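Local coordinates for tryptophan decarboxylase 1 (Oryza sativa subsp. japonica, PDB 6KHO) that uses pyridoxal 5'-phosphate to decarboxylate L-tryptophan to tryptamine and 5-hydroxy-L-tryptophan to serotonin, working as a homodimer in serotonin biosynthesis, at the interface of chains A and B. Sequence-based numbering; all coordinates share one arbitrary frame. Chains: chain A/B, Tryptophan decarboxylase 1.

Contact 1: the interface of chains A and B. Residues chain A 25, 30; chain B 41-42, 45, 110, 113, 492.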
ATOM      1  N   LEU A  25      17.164   2.612 -17.433  1.00 25.75           N
ATOM      2  CA  LEU A  25      16.199   3.563 -17.980  1.00 27.38           C
ATOM      3  C   LEU A  25      16.686   4.178 -19.295  1.00 33.95           C
ATOM      4  O   LEU A  25      16.319   5.309 -19.638  1.00 28.57           O
ATOM      5  CB  LEU A  25      15.873   4.652 -16.960  1.00 29.96           C
ATOM      6  CG  LEU A  25      15.063   4.227 -15.725  1.00 28.10           C
ATOM      7  CD1 LEU A  25      14.977   5.381 -14.688  1.00 25.71           C
ATOM      8  CD2 LEU A  25      13.660   3.765 -16.094  1.00 25.03           C
ATOM      9  N   VAL A  30      13.156   1.974 -22.627  1.00 26.53           N
ATOM     10  CA  VAL A  30      11.935   2.560 -22.082  1.00 30.48           C
ATOM     11  C   VAL A  30      10.850   2.600 -23.149  1.00 28.17           C
ATOM     12  O   VAL A  30       9.717   2.162 -22.928  1.00 27.42           O
ATOM     13  CB  VAL A  30      12.213   3.956 -21.494  1.00 29.20           C
ATOM     14  CG1 VAL A  30      10.897   4.678 -21.196  1.00 28.90           C
ATOM     15  CG2 VAL A  30      13.041   3.834 -20.221  1.00 27.10           C
TER
ATOM     16  N   ILE B  41       6.713  10.001 -20.897  1.00 22.82           N
ATOM     17  CA  ILE B  41       7.748   9.362 -20.083  1.00 23.25           C
ATOM     18  C   ILE B  41       9.099   9.406 -20.789  1.00 24.86           C
ATOM     19  O   ILE B  41      10.131   9.714 -20.175  1.00 24.02           O
ATOM     20  CB  ILE B  41       7.336   7.918 -19.740  1.00 21.76           C
ATOM     21  CG1 ILE B  41       6.205   7.934 -18.700  1.00 23.99           C
ATOM     22  CG2 ILE B  41       8.542   7.142 -19.200  1.00 23.49           C
ATOM     23  CD1 ILE B  41       5.419   6.630 -18.609  1.00 24.38           C
ATOM     24  N   SER B  42       9.123   9.059 -22.078  1.00 25.24           N
ATOM     25  CA  SER B  42      10.376   9.124 -22.840  1.00 27.54           C
ATOM     26  C   SER B  42      10.980  10.525 -22.788  1.00 28.01           C
ATOM     27  O   SER B  42      12.183  10.687 -22.541  1.00 27.41           O
ATOM     28  CB  SER B  42      10.132   8.726 -24.300  1.00 27.56           C
ATOM     29  OG  SER B  42       9.793   7.362 -24.401  1.00 33.53           O
ATOM     30  N   TYR B  45      12.438  11.412 -19.113  1.00 23.43           N
ATOM     31  CA  TYR B  45      13.780  10.928 -18.793  1.00 25.11           C
ATOM     32  C   TYR B  45      14.850  11.661 -19.593  1.00 25.03           C
ATOM     33  O   TYR B  45      15.962  11.867 -19.100  1.00 25.09           O
ATOM     34  CB  TYR B  45      13.892   9.419 -19.045  1.00 25.49           C
ATOM     35  CG  TYR B  45      13.103   8.554 -18.060  1.00 26.28           C
ATOM     36  CD1 TYR B  45      12.975   8.914 -16.714  1.00 23.21           C
ATOM     37  CD2 TYR B  45      12.496   7.377 -18.485  1.00 28.79           C
ATOM     38  CE1 TYR B  45      12.240   8.111 -15.821  1.00 23.46           C
ATOM     39  CE2 TYR B  45      11.779   6.589 -17.620  1.00 25.45           C
ATOM     40  CZ  TYR B  45      11.662   6.941 -16.297  1.00 24.04           C
ATOM     41  OH  TYR B  45      10.937   6.117 -15.473  1.00 25.58           O
ATOM     42  N   ALA B 110      12.993  -0.047 -16.907  1.00 23.69           N
ATOM     43  CA  ALA B 110      11.941  -0.188 -17.906  1.00 25.70           C
ATOM     44  C   ALA B 110      11.122  -1.455 -17.673  1.00 24.30           C
ATOM     45  O   ALA B 110       9.911  -1.466 -17.912  1.00 24.69           O
ATOM     46  CB  ALA B 110      12.548  -0.182 -19.313  1.00 25.52           C
ATOM     47  N   ILE B 113       8.559  -0.786 -14.779  1.00 24.32           N
ATOM     48  CA  ILE B 113       7.468   0.084 -15.219  1.00 24.64           C
ATOM     49  C   ILE B 113       6.516  -0.683 -16.127  1.00 24.99           C
ATOM     50  O   ILE B 113       5.290  -0.604 -15.977  1.00 26.10           O
ATOM     51  CB  ILE B 113       8.031   1.334 -15.921  1.00 23.95           C
ATOM     52  CG1 ILE B 113       8.972   2.089 -14.973  1.00 26.80           C
ATOM     53  CG2 ILE B 113       6.895   2.199 -16.421  1.00 25.09           C
ATOM     54  CD1 ILE B 113       9.890   3.105 -15.668  1.00 26.40           C
ATOM     55  N   LEU B 492      19.300   7.159 -13.377  1.00 26.63           N
ATOM     56  CA  LEU B 492      19.953   7.833 -14.504  1.00 27.92           C
ATOM     57  C   LEU B 492      21.333   8.369 -14.156  1.00 29.50           C
ATOM     58  O   LEU B 492      22.035   8.873 -15.041  1.00 32.09           O
ATOM     59  CB  LEU B 492      19.082   8.996 -15.007  1.00 27.32           C
ATOM     60  CG  LEU B 492      17.709   8.625 -15.570  1.00 28.43           C
ATOM     61  CD1 LEU B 492      16.885   9.872 -15.814  1.00 25.65           C
ATOM     62  CD2 LEU B 492      17.873   7.858 -16.859  1.00 33.02           C
TER

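Contact 2: the interface of chains A and B. Residues chain A 123, 125, 382; chain B 95, 106, 335-336.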
ATOM      1  N   ASN A 123       8.083   8.091 -10.339  1.00 25.15           N
ATOM      2  CA  ASN A 123       8.487   7.313  -9.171  1.00 24.80           C
ATOM      3  C   ASN A 123       8.931   8.211  -8.016  1.00 25.29           C
ATOM      4  O   ASN A 123       9.937   7.948  -7.357  1.00 23.24           O
ATOM      5  CB  ASN A 123       9.588   6.309  -9.552  1.00 24.95           C
ATOM      6  CG  ASN A 123       9.645   5.112  -8.612  1.00 25.94           C
ATOM      7  OD1 ASN A 123       8.616   4.658  -8.098  1.00 25.71           O
ATOM      8  ND2 ASN A 123      10.853   4.604  -8.374  1.00 27.81           N
ATOM      9  N   VAL A 125       8.510   9.821  -4.222  1.00 24.41           N
ATOM     10  CA  VAL A 125       8.120   9.273  -2.923  1.00 26.75           C
ATOM     11  C   VAL A 125       7.645  10.437  -2.053  1.00 28.55           C
ATOM     12  O   VAL A 125       8.457  11.253  -1.601  1.00 32.19           O
ATOM     13  CB  VAL A 125       9.271   8.508  -2.256  1.00 24.96           C
ATOM     14  CG1 VAL A 125       8.798   7.848  -0.957  1.00 27.38           C
ATOM     15  CG2 VAL A 125       9.851   7.461  -3.220  1.00 25.58           C
ATOM     16  N   ARG A 382       5.295   6.739  -0.076  1.00 25.12           N
ATOM     17  CA  ARG A 382       4.001   6.591  -0.734  1.00 28.68           C
ATOM     18  C   ARG A 382       4.131   6.991  -2.198  1.00 30.52           C
ATOM     19  O   ARG A 382       4.894   7.904  -2.527  1.00 27.00           O
ATOM     20  CB  ARG A 382       2.915   7.442  -0.048  1.00 28.83           C
ATOM     21  CG  ARG A 382       3.252   8.943   0.071  1.00 28.62           C
ATOM     22  CD  ARG A 382       2.515   9.612   1.242  1.00 31.43           C
ATOM     23  NE  ARG A 382       1.134   9.155   1.338  1.00 32.52           N
ATOM     24  CZ  ARG A 382       0.144   9.621   0.584  1.00 32.11           C
ATOM     25  NH1 ARG A 382       0.388  10.576  -0.309  1.00 32.47           N
ATOM     26  NH2 ARG A 382      -1.084   9.144   0.728  1.00 31.24           N
TER
ATOM     27  N   TRP B  95      12.820  12.936  -8.212  1.00 24.48           N
ATOM     28  CA  TRP B  95      13.490  11.728  -7.736  1.00 24.44           C
ATOM     29  C   TRP B  95      14.269  11.046  -8.858  1.00 26.26           C
ATOM     30  O   TRP B  95      15.335  10.465  -8.624  1.00 25.07           O
ATOM     31  CB  TRP B  95      12.444  10.769  -7.143  1.00 22.15           C
ATOM     32  CG  TRP B  95      12.012  11.187  -5.752  1.00 22.36           C
ATOM     33  CD1 TRP B  95      11.222  12.241  -5.425  1.00 26.23           C
ATOM     34  CD2 TRP B  95      12.378  10.560  -4.518  1.00 26.09           C
ATOM     35  NE1 TRP B  95      11.064  12.318  -4.056  1.00 25.54           N
ATOM     36  CE2 TRP B  95      11.775  11.300  -3.473  1.00 24.43           C
ATOM     37  CE3 TRP B  95      13.170   9.460  -4.194  1.00 25.10           C
ATOM     38  CZ2 TRP B  95      11.927  10.962  -2.122  1.00 26.92           C
ATOM     39  CZ3 TRP B  95      13.331   9.125  -2.848  1.00 28.49           C
ATOM     40  CH2 TRP B  95      12.709   9.876  -1.827  1.00 25.00           C
ATOM     41  N   SER B 106      14.967   6.110  -5.360  1.00 26.57           N
ATOM     42  CA  SER B 106      13.943   5.153  -5.780  1.00 26.86           C
ATOM     43  C   SER B 106      14.360   4.610  -7.146  1.00 27.08           C
ATOM     44  O   SER B 106      13.902   5.061  -8.196  1.00 27.47           O
ATOM     45  CB  SER B 106      12.565   5.812  -5.815  1.00 27.32           C
ATOM     46  OG  SER B 106      12.573   7.020  -6.570  1.00 26.16           O
ATOM     47  N   CYS B 335       9.821  -0.058  -9.225  1.00 27.30           N
ATOM     48  CA  CYS B 335       9.117   1.138  -8.775  1.00 26.29           C
ATOM     49  C   CYS B 335       8.204   0.809  -7.589  1.00 28.61           C
ATOM     50  O   CYS B 335       7.771  -0.334  -7.410  1.00 28.65           O
ATOM     51  CB  CYS B 335       8.315   1.739  -9.930  1.00 29.00           C
ATOM     52  SG  CYS B 335       7.181   0.556 -10.733  1.00 33.88           S
ATOM     53  N   LEU B 336       7.911   1.825  -6.765  1.00 28.44           N
ATOM     54  CA  LEU B 336       6.993   1.629  -5.633  1.00 26.68           C
ATOM     55  C   LEU B 336       5.661   1.068  -6.128  1.00 31.53           C
ATOM     56  O   LEU B 336       5.237   1.347  -7.253  1.00 30.68           O
ATOM     57  CB  LEU B 336       6.750   2.956  -4.907  1.00 27.64           C
ATOM     58  CG  LEU B 336       7.787   3.490  -3.917  1.00 29.80           C
ATOM     59  CD1 LEU B 336       9.028   4.000  -4.665  1.00 27.10           C
ATOM     60  CD2 LEU B 336       7.178   4.603  -3.062  1.00 29.52           C
TER

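Contact 1: the interface of chains A and B
A:Leu25 and B:Tyr45 make the central touch of this apolar patch, the leucine side chain lying roughly at right angles to the tyrosine. Its two methyls divide the ring between them. A:Leu25 CD1 sits 3.9 Å above the plane of the B:Tyr45 ring, displaced toward the rim, where CZ and CE1 are its neighbours. A:Leu25 CD2 turns to the phenol end and lies 3.7 Å from B:Tyr45 CE2, equally near the hydroxyl oxygen OH. That same methyl is shared with B:Ile113, whose CD1 comes within 3.9 Å of A:Leu25 CD2, so CD2 points into the corner where the tyrosine and an isoleucine of helix 110-122 meet.

A:Val30 fills in next to it with both branches. With CG1 anti to the backbone N (chi1 168°), one methyl points at B:Ile41, A:Val30 CG1 meeting B:Ile41 CG2 at 3.9 Å. The other, A:Val30 CG2, lies 4.0 Å from B:Tyr45 CD2, a rim atom that the valine CG1 also approaches. The valine backbone takes part too: the methyl CB of B:Ala110 rests 3.9 Å from A:Val30 CA.

Behind these contacts stand the helices that set them up. Helix 27-47 of chain B supplies B:Ile41 and B:Tyr45, one turn apart and so on one face. Helix 110-122 of chain B supplies B:Ala110 and B:Ile113 from the opposite flank. The start of helix 27-47 of chain A, with the residues just ahead of it, enters the groove between them. The early part of chain A's helix packs on the later part of chain B's, and the two-fold repeats this with the chains exchanged. The tyrosine ring is swung into the groove by a chi1 of -70°, which sets CG anti to its own carbonyl carbon. From the loop just before helix 495-513, B:Leu492 packs on the leucine stem, its methyl CD2 3.8 Å from A:Leu25 CB.

Contact 2: the interface of chains A and B
A:Asn123, just past helix 110-122, takes a left-handed backbone conformation (phi 57°, psi 42°) that presents its carbonyl to B:Ser106, while A:Val125 beyond it runs extended against B:Trp95. The hydroxyl B:Ser106 OG donates to A:Asn123 O at 2.9 Å, approaching almost straight down the carbonyl bond. On the side chain, A:Asn123 OD1 accepts the N-H of B:Leu336 N at 3.2 Å, in the plane of the amide and on a lone pair. The other amide branch adds a weak bond from ND2 to B:Ser106 O, and the B:Cys335 methylene CB packs on CG. The B:Leu336 N-H on OD1, backed by the weak bond from ND2, fixes how the amide is turned, while the backbone O is held separately by the serine.

A:Val125 is clasped between two chain B side chains. Its CB lies over the face of the six-membered ring of B:Trp95, 3.8 Å from the centroid, a CH-pi contact, and its backbone N sits over the same indole toward the rim. A:Val125 CG2 meets B:Leu336 CD1 at 3.8 Å, the two side chains crossing near a right angle. B:Leu336 CD2 rests on the backbone of A:Arg382.

The patch ties the turn after helix 110-122 to the partner. Its neighbours in sequence, A:Gly379 to A:Gly381 and B:Phe104, line the cofactor pocket, which is probably built by both subunits, so the contact likely sets the two chains' contributions in register.

The C-alpha centres of contact 1 and contact 2 lie about 13 Å apart, so they are neighbouring stretches of one dimer interface. They share no residue, but helix 110-122 links them: chain B's copy lends its early turns to contact 1, and in chain A the loop following it enters contact 2. Their character differs, contact 1 being apolar packing of the N-terminal stretch of chain A against two helices and a loop of chain B, and contact 2 mixing directional hydrogen bonds with an aromatic clasp closer to the cofactor-binding segments. Two-fold symmetry repeats both, joining N-terminal packing to the active-site surroundings in the homodimer.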